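Local coordinates for protein Kif13b (Mus musculus, PDB 5B64) that is a kinesin motor protein whose MBS region binds the guanylate kinase-like domain of the MAGUK scaffold protein DLG, at residues B[25-29]-B[40-44]; B[64-68]-B[78-84]. One frame throughout, in Å; residues are numbered along the deposited sequence.

Interaction 1 packs helix 9-34 against strand 40-46, an outer strand of the sheet within this chain. Interaction 2 pairs the next strand, 64-71, with strand 75-80 and the start of helix 81-100. Their centres lie about 9 Å apart. They join through the sheet: Lys42 O to Gln68 N is 2.7 Å and Thr44 O to Ala66 N is 2.8 Å, both probable hydrogen bonds. They also share one apolar cluster. Val25 CG2 of interaction 1 is 3.7 Å from Ile67 CD1 and 3.7 Å from Leu84 CD2 of interaction 2. The other protein chain of the assembly touches neither contact, so both belong to the internal fold of the Kif13b chain.

Interaction 1 of 2, residues B[25-29]-B[40-44]; sequences VREAS and EYKVT
Tyr41 lays one face of its ring against Ala28. Ala28 CB sits 3.9 Å from the ring centroid, 22° off the normal, a CH-pi contact; its nearest ring atom is Tyr41 CE2 at 3.6 Å. Ser29 OG meets the ring edge, 3.3 Å from Tyr41 CD2. Residues 25-29 are regular helix and 40-44 are extended strand. Their axes run almost antiparallel, at 175°, with a closest approach of 7.8 Å. The nearest CA pair is Val25 and Tyr41, 5.4 Å apart. This is helix-on-sheet packing: helix 9-34 runs along one face of a three-stranded antiparallel sheet, here over its outer strand 40-46. Tyr41, chi1 m, directs its CB toward the helix, whereas Glu40 and Lys42 point away and form a salt bridge, Lys42 NZ to Glu40 OE1 at 3.6 Å. With chi1 at 125°, between wells, Val25 places CG2 3.4 Å from Tyr41 CB and 3.9 Å from Val43 CG2, and CG1 tightly at 3.1 Å from Tyr41 O. Ser29 is held within its own helix: both its N and its OG (chi1 m) donate to Val25 O at 3.1 Å. Tyr41 OH hydrogen-bonds to Phe118 O, and Met91 of helix 81-100 touches both Ala28 and Tyr41.

Interaction 2 of 2, residues B[64-68]-B[78-84]; sequences EPAIQ and IWSLEKL
Two backbone hydrogen bonds tie Ile67 to Trp79. Ile67 N donates to Trp79 O at 2.7 Å, and Trp79 N donates to Ile67 O at 2.8 Å. This is an antiparallel hydrogen-bonded pair, CA to CA 5.0 Å. Gln68 and Ile78 follow as a non-hydrogen-bonded pair, CA to CA 4.7 Å, and Ile78 CA makes a CA-H...O contact with Ile67 O at 3.3 Å. The two strands form a beta hairpin, 64-71 with 75-80. The short segments approach to 4.6 Å with an angle of 139° between their directions. Helix 81-100 follows directly. Ser80 is its N-cap: Ser80 OG, chi1 p, accepts from Lys83 N at 2.9 Å, and Leu84 N hydrogen-bonds to Ser80 O at 3.0 Å. The sheet face bearing Ile67 and Trp79 looks to the helices. Leu81 and Leu84, both chi1 t and chi2 p, meet Ile67, chi1 and chi2 both m: Ile67 CG1 is 3.6 Å from Leu84 CD2 and Ile67 CD1 4.3 Å from Leu81 CD1. Ile67 CB is 4.2 Å from Trp79 CB. Pro65 O lies 3.7 Å from Leu81 CB. The Trp79 side chain leads away to a cation-pi contact with Arg87, and its NE1 hydrogen-bonds to Gln77 OE1. On the other face, Ile78 (chi1 m) reaches Ala66 CB with CG2 at 3.8 Å and Gln68 CA with CD1 at 4.0 Å. Across the segments the hydrogen bonds are all main-chain, so they fix which residues pair, while Ile67 packs with Leu81, Leu84 and Val25 of helix 9-34 between sheet and helices.

Interaction 1 of 2, residues B[25-29]-B[40-44]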
# COMPACT_ATOMS: atom_id res chain seq x y z
N VAL B 25 16.95 -9.09 12.04
CA VAL B 25 15.54 -9.10 12.36
C VAL B 25 15.17 -7.72 12.88
O VAL B 25 14.09 -7.20 12.64
CB VAL B 25 15.28 -10.24 13.38
CG1 VAL B 25 14.58 -9.76 14.65
CG2 VAL B 25 14.57 -11.41 12.70
N ARG B 26 16.12 -7.10 13.56
CA ARG B 26 15.94 -5.76 14.06
C ARG B 26 15.93 -4.70 12.95
O ARG B 26 15.20 -3.71 13.03
CB ARG B 26 17.05 -5.45 15.05
CG ARG B 26 16.73 -5.91 16.44
CD ARG B 26 16.84 -4.73 17.39
NE ARG B 26 18.00 -4.88 18.26
CZ ARG B 26 18.34 -4.02 19.21
NH1 ARG B 26 17.61 -2.93 19.43
NH2 ARG B 26 19.41 -4.27 19.95
N GLU B 27 16.76 -4.90 11.93
CA GLU B 27 16.81 -3.95 10.82
C GLU B 27 15.55 -4.10 9.99
O GLU B 27 14.93 -3.10 9.60
CB GLU B 27 18.08 -4.09 9.97
CG GLU B 27 18.13 -3.11 8.78
CD GLU B 27 19.56 -2.80 8.28
OE1 GLU B 27 19.88 -3.11 7.12
OE2 GLU B 27 20.35 -2.20 9.05
N ALA B 28 15.13 -5.34 9.75
CA ALA B 28 13.92 -5.58 8.97
C ALA B 28 12.73 -4.89 9.65
O ALA B 28 11.97 -4.17 9.00
CB ALA B 28 13.67 -7.06 8.78
N SER B 29 12.61 -5.09 10.95
CA SER B 29 11.49 -4.54 11.70
C SER B 29 11.37 -3.03 11.57
O SER B 29 10.27 -2.49 11.50
CB SER B 29 11.61 -4.91 13.18
OG SER B 29 11.24 -6.26 13.37
N GLU B 40 6.30 -8.21 12.54
CA GLU B 40 7.16 -8.68 13.62
C GLU B 40 8.14 -9.74 13.11
O GLU B 40 7.75 -10.67 12.40
CB GLU B 40 6.30 -9.22 14.78
CG GLU B 40 7.07 -9.99 15.84
CD GLU B 40 6.15 -10.84 16.74
OE1 GLU B 40 6.06 -12.07 16.53
OE2 GLU B 40 5.53 -10.27 17.67
N TYR B 41 9.42 -9.56 13.42
CA TYR B 41 10.42 -10.57 13.09
C TYR B 41 10.99 -11.13 14.38
O TYR B 41 11.57 -10.41 15.18
CB TYR B 41 11.52 -10.00 12.19
CG TYR B 41 11.00 -9.50 10.87
CD1 TYR B 41 10.76 -10.39 9.80
CD2 TYR B 41 10.69 -8.15 10.69
CE1 TYR B 41 10.25 -9.92 8.59
CE2 TYR B 41 10.19 -7.68 9.49
CZ TYR B 41 9.96 -8.57 8.45
OH TYR B 41 9.44 -8.07 7.27
N LYS B 42 10.77 -12.43 14.58
CA LYS B 42 11.26 -13.12 15.76
C LYS B 42 12.23 -14.22 15.33
O LYS B 42 12.01 -14.89 14.32
CB LYS B 42 10.10 -13.74 16.52
CG LYS B 42 9.45 -12.88 17.59
CD LYS B 42 8.41 -13.72 18.33
CE LYS B 42 7.50 -12.88 19.22
NZ LYS B 42 6.34 -13.68 19.73
N VAL B 43 13.28 -14.42 16.11
CA VAL B 43 14.24 -15.48 15.82
C VAL B 43 13.86 -16.80 16.53
O VAL B 43 13.63 -16.83 17.74
CB VAL B 43 15.68 -15.04 16.19
CG1 VAL B 43 16.68 -16.17 15.95
CG2 VAL B 43 16.08 -13.79 15.42
N THR B 44 13.76 -17.87 15.73
CA THR B 44 13.58 -19.22 16.24
C THR B 44 14.60 -20.18 15.64
O THR B 44 15.52 -19.80 14.92
CB THR B 44 12.23 -19.83 15.85
OG1 THR B 44 11.59 -19.01 14.85
CG2 THR B 44 11.33 -20.05 17.07

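Interaction 2 of 2, residues B[64-68]-B[78-84]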
# COMPACT_ATOMS: atom_id res chain seq x y z
N GLU B 64 19.78 -24.27 13.19
CA GLU B 64 20.27 -23.00 12.73
C GLU B 64 19.10 -22.04 12.84
O GLU B 64 17.95 -22.47 12.97
CB GLU B 64 20.77 -23.12 11.31
CG GLU B 64 19.70 -23.47 10.34
CD GLU B 64 20.29 -23.82 8.99
OE1 GLU B 64 19.69 -23.46 7.95
OE2 GLU B 64 21.37 -24.46 8.99
N PRO B 65 19.38 -20.73 12.83
CA PRO B 65 18.27 -19.79 13.02
C PRO B 65 17.30 -19.70 11.84
O PRO B 65 17.67 -19.81 10.66
CB PRO B 65 18.98 -18.45 13.23
CG PRO B 65 20.38 -18.79 13.60
CD PRO B 65 20.69 -20.07 12.92
N ALA B 66 16.03 -19.52 12.19
CA ALA B 66 14.98 -19.22 11.22
C ALA B 66 14.17 -18.03 11.75
O ALA B 66 14.30 -17.64 12.92
CB ALA B 66 14.08 -20.43 10.97
N ILE B 67 13.35 -17.45 10.89
CA ILE B 67 12.70 -16.19 11.21
C ILE B 67 11.20 -16.33 11.20
O ILE B 67 10.59 -16.66 10.17
CB ILE B 67 13.09 -15.11 10.19
CG1 ILE B 67 14.61 -15.02 10.03
CG2 ILE B 67 12.45 -13.77 10.58
CD1 ILE B 67 15.34 -14.72 11.30
N GLN B 68 10.59 -16.07 12.36
CA GLN B 68 9.15 -16.06 12.44
C GLN B 68 8.66 -14.69 12.03
O GLN B 68 9.05 -13.68 12.61
CB GLN B 68 8.67 -16.38 13.85
CG GLN B 68 7.18 -16.13 14.01
CD GLN B 68 6.61 -16.78 15.24
OE1 GLN B 68 6.54 -18.01 15.33
NE2 GLN B 68 6.19 -15.97 16.21
N ILE B 78 7.28 -18.84 8.56
CA ILE B 78 8.72 -18.95 8.75
C ILE B 78 9.51 -18.59 7.48
O ILE B 78 9.20 -19.08 6.40
CB ILE B 78 9.13 -20.36 9.18
CG1 ILE B 78 8.33 -20.80 10.41
CG2 ILE B 78 10.63 -20.40 9.49
CD1 ILE B 78 8.50 -19.91 11.63
N TRP B 79 10.51 -17.72 7.62
CA TRP B 79 11.55 -17.58 6.60
C TRP B 79 12.88 -18.14 7.08
O TRP B 79 13.21 -18.09 8.27
CB TRP B 79 11.83 -16.12 6.29
CG TRP B 79 10.73 -15.33 5.75
CD1 TRP B 79 9.46 -15.74 5.49
CD2 TRP B 79 10.80 -13.95 5.40
NE1 TRP B 79 8.73 -14.69 4.98
CE2 TRP B 79 9.52 -13.58 4.92
CE3 TRP B 79 11.81 -12.98 5.44
CZ2 TRP B 79 9.24 -12.29 4.48
CZ3 TRP B 79 11.53 -11.70 5.00
CH2 TRP B 79 10.25 -11.36 4.52
N SER B 80 13.68 -18.61 6.15
CA SER B 80 15.05 -18.98 6.46
C SER B 80 15.85 -17.70 6.68
O SER B 80 15.47 -16.63 6.20
CB SER B 80 15.67 -19.76 5.31
OG SER B 80 15.96 -18.89 4.21
N LEU B 81 16.95 -17.82 7.42
CA LEU B 81 17.85 -16.70 7.62
C LEU B 81 18.33 -16.15 6.27
O LEU B 81 18.31 -14.94 6.04
CB LEU B 81 19.04 -17.12 8.49
CG LEU B 81 20.01 -15.97 8.80
CD1 LEU B 81 19.27 -14.81 9.52
CD2 LEU B 81 21.24 -16.41 9.57
N GLU B 82 18.72 -17.06 5.37
CA GLU B 82 19.18 -16.69 4.03
C GLU B 82 18.11 -15.86 3.33
O GLU B 82 18.42 -14.89 2.65
CB GLU B 82 19.49 -17.93 3.20
CG GLU B 82 19.86 -17.64 1.74
CD GLU B 82 20.07 -18.90 0.89
OE1 GLU B 82 20.85 -18.84 -0.09
OE2 GLU B 82 19.45 -19.95 1.19
N LYS B 83 16.85 -16.24 3.51
CA LYS B 83 15.77 -15.53 2.87
C LYS B 83 15.60 -14.10 3.43
O LYS B 83 15.40 -13.16 2.66
CB LYS B 83 14.46 -16.32 2.92
CG LYS B 83 13.27 -15.47 2.54
CD LYS B 83 12.03 -16.28 2.26
CE LYS B 83 10.84 -15.37 2.09
NZ LYS B 83 9.68 -16.13 1.58
N LEU B 84 15.68 -13.95 4.76
CA LEU B 84 15.63 -12.62 5.36
C LEU B 84 16.81 -11.77 4.85
O LEU B 84 16.66 -10.60 4.46
CB LEU B 84 15.66 -12.71 6.88
CG LEU B 84 15.70 -11.41 7.69
CD1 LEU B 84 14.49 -10.55 7.44
CD2 LEU B 84 15.82 -11.69 9.20